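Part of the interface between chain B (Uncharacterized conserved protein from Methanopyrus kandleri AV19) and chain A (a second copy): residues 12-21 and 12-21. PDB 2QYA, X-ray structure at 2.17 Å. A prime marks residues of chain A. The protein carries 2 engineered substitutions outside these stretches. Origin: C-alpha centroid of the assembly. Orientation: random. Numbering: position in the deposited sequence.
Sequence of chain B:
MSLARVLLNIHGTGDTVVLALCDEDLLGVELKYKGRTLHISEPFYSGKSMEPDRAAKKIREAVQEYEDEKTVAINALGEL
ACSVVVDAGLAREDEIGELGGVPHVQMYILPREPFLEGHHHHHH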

# COMPACT_ATOMS: atom_id res chain seq x y z
N GLY B 12 -2.55 -1.44 7.68
CA GLY B 12 -2.04 -2.69 7.19
C GLY B 12 -3.15 -3.35 6.39
O GLY B 12 -4.26 -3.49 6.89
N THR B 13 -2.84 -3.71 5.14
CA THR B 13 -3.76 -4.42 4.24
C THR B 13 -2.98 -5.58 3.55
O THR B 13 -2.14 -5.32 2.67
CB THR B 13 -4.35 -3.48 3.16
OG1 THR B 13 -4.70 -2.20 3.73
CG2 THR B 13 -5.56 -4.09 2.47
N GLY B 14 -3.27 -6.83 3.93
CA GLY B 14 -2.59 -8.01 3.37
C GLY B 14 -1.10 -8.08 3.68
O GLY B 14 -0.71 -8.18 4.84
N ASP B 15 -0.28 -8.01 2.64
CA ASP B 15 1.19 -7.98 2.71
C ASP B 15 1.78 -6.64 3.10
O ASP B 15 2.99 -6.54 3.34
CB ASP B 15 1.73 -8.14 1.29
CG ASP B 15 1.92 -9.53 0.91
OD1 ASP B 15 1.98 -10.39 1.83
OD2 ASP B 15 2.04 -9.76 -0.30
N THR B 16 0.96 -5.60 3.06
CA THR B 16 1.46 -4.26 2.86
C THR B 16 1.01 -3.34 4.00
O THR B 16 -0.13 -3.42 4.44
CB THR B 16 0.99 -3.75 1.46
OG1 THR B 16 1.40 -4.68 0.45
CG2 THR B 16 1.58 -2.42 1.13
N VAL B 17 1.93 -2.51 4.48
CA VAL B 17 1.62 -1.46 5.46
C VAL B 17 1.91 -0.13 4.77
O VAL B 17 2.99 0.05 4.19
CB VAL B 17 2.46 -1.59 6.77
CG1 VAL B 17 2.01 -0.57 7.79
CG2 VAL B 17 2.33 -2.96 7.37
N VAL B 18 0.94 0.79 4.81
CA VAL B 18 1.11 2.12 4.27
C VAL B 18 1.19 3.10 5.45
O VAL B 18 0.31 3.12 6.31
CB VAL B 18 -0.06 2.55 3.31
CG1 VAL B 18 0.24 3.89 2.63
CG2 VAL B 18 -0.36 1.44 2.22
N LEU B 19 2.26 3.91 5.47
CA LEU B 19 2.43 4.96 6.45
C LEU B 19 2.29 6.23 5.67
O LEU B 19 3.19 6.56 4.87
CB LEU B 19 3.83 4.89 7.09
CG LEU B 19 4.40 3.51 7.49
CD1 LEU B 19 5.79 3.64 8.11
CD2 LEU B 19 3.49 2.85 8.48
N ALA B 20 1.17 6.92 5.85
CA ALA B 20 0.87 8.13 5.08
C ALA B 20 0.82 9.39 5.97
O ALA B 20 0.15 9.39 7.03
CB ALA B 20 -0.43 7.98 4.31
N LEU B 21 1.52 10.43 5.52
CA LEU B 21 1.60 11.71 6.22
C LEU B 21 1.26 12.87 5.33
O LEU B 21 1.72 12.96 4.19
CB LEU B 21 2.98 11.96 6.77
CG LEU B 21 3.47 11.04 7.85
CD1 LEU B 21 4.95 10.82 7.61
CD2 LEU B 21 3.18 11.68 9.22
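Chain A, residues 12-21: GTGDTVVLAL

Chain A presents the same stretch as chain B, in the same fold. In each copy a strand ends at residues 12-13, turns, and resumes at residues 16-21. The turn from Thr13′ to Thr16′ is type II', as is the one from Thr13 to Thr16. Two backbone hydrogen bonds close each turn: in chain A, Thr13′ N donates to Thr16′ O at 2.8 Å and Thr16′ N to Thr13′ O at 3.0 Å. Gly14′ has phi 57° and psi -117°, and Gly14 is similar; a positive phi by itself favours glycine. Residues 16′-21′ are extended, with phi from -101° to -125° and psi from 110° to 137°.

The two 16-21 strands run nearly antiparallel. Their N-to-C directions differ by 160°, the signed crossing angle is -160°, and their axes approach to 9.1 Å. No hydrogen bond links the two stretches. The contact is van der Waals packing, of side chains on side chains and on the backbone of the turns. The direction sets each turn against the far part of the other strand: Gly14 CA lies 5.3 Å from Ala20′ CA, and Ala20 CA lies 5.2 Å from Gly14′ CA.

Alternation along the strand points Thr16′, Val18′ and Ala20′ toward chain B, while Val17′ and Leu19′ point away. The two valines meet at the centre, Val18 CG2 to Val18′ CG2 at 3.9 Å. Both have chi1 in the t well. Val18′ CG1 also reaches Thr13 O at 3.7 Å and Thr16 CB at 4.2 Å. In return, Val18 CB lies 3.7 Å from Thr13′ OG1, and Val18 CG2 lies 3.9 Å from Thr16′ CG2.

Ala20′ CB packs 3.9 Å from both Gly14 CA and Thr13 CG2. A CB on Gly14 would clash with Ala20′ CB, at 2.8 Å. In the reciprocal contact, Ala20 CB sits 3.9 Å from Gly14′ N.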

# COMPACT_ATOMS: atom_id res chain seq x y z
N GLY A 12 -7.45 2.59 0.48
CA GLY A 12 -6.63 3.63 -0.11
C GLY A 12 -6.13 4.61 0.95
O GLY A 12 -6.92 5.10 1.76
N THR A 13 -4.83 4.89 0.92
CA THR A 13 -4.22 5.89 1.78
C THR A 13 -3.01 6.56 1.12
O THR A 13 -2.24 5.89 0.43
CB THR A 13 -3.84 5.32 3.16
OG1 THR A 13 -3.51 3.92 3.03
CG2 THR A 13 -5.05 5.45 4.10
N GLY A 14 -2.87 7.87 1.30
CA GLY A 14 -1.80 8.62 0.63
C GLY A 14 -1.87 8.49 -0.89
O GLY A 14 -2.85 8.92 -1.51
N ASP A 15 -0.82 7.91 -1.48
CA ASP A 15 -0.74 7.74 -2.95
C ASP A 15 -1.08 6.35 -3.41
O ASP A 15 -0.96 6.06 -4.61
CB ASP A 15 0.67 8.04 -3.43
CG ASP A 15 1.11 9.42 -3.08
OD1 ASP A 15 0.52 10.37 -3.62
OD2 ASP A 15 2.05 9.58 -2.29
N THR A 16 -1.55 5.52 -2.48
CA THR A 16 -1.55 4.05 -2.55
C THR A 16 -2.96 3.43 -2.37
O THR A 16 -3.66 3.72 -1.39
CB THR A 16 -0.64 3.46 -1.42
OG1 THR A 16 0.63 4.12 -1.38
CG2 THR A 16 -0.41 1.97 -1.60
N VAL A 17 -3.37 2.55 -3.29
CA VAL A 17 -4.56 1.72 -3.07
C VAL A 17 -4.05 0.29 -3.03
O VAL A 17 -3.38 -0.17 -3.97
CB VAL A 17 -5.64 1.87 -4.17
CG1 VAL A 17 -6.76 0.84 -4.01
CG2 VAL A 17 -6.22 3.25 -4.17
N VAL A 18 -4.31 -0.37 -1.92
CA VAL A 18 -4.00 -1.76 -1.77
C VAL A 18 -5.26 -2.61 -1.97
O VAL A 18 -6.29 -2.43 -1.28
CB VAL A 18 -3.34 -2.09 -0.40
CG1 VAL A 18 -2.71 -3.49 -0.44
CG2 VAL A 18 -2.22 -1.09 -0.07
N LEU A 19 -5.16 -3.54 -2.92
CA LEU A 19 -6.16 -4.56 -3.13
C LEU A 19 -5.54 -5.85 -2.65
O LEU A 19 -4.57 -6.34 -3.25
CB LEU A 19 -6.58 -4.65 -4.59
CG LEU A 19 -6.74 -3.38 -5.45
CD1 LEU A 19 -7.13 -3.70 -6.89
CD2 LEU A 19 -7.73 -2.44 -4.87
N ALA A 20 -6.05 -6.36 -1.53
CA ALA A 20 -5.58 -7.62 -0.97
C ALA A 20 -6.64 -8.73 -1.12
O ALA A 20 -7.82 -8.53 -0.81
CB ALA A 20 -5.16 -7.46 0.49
N LEU A 21 -6.21 -9.89 -1.57
CA LEU A 21 -7.10 -11.01 -1.82
C LEU A 21 -6.56 -12.15 -1.03
O LEU A 21 -5.35 -12.35 -1.01
CB LEU A 21 -7.11 -11.38 -3.30
CG LEU A 21 -7.77 -10.42 -4.28
CD1 LEU A 21 -6.99 -10.40 -5.57
CD2 LEU A 21 -9.19 -10.87 -4.54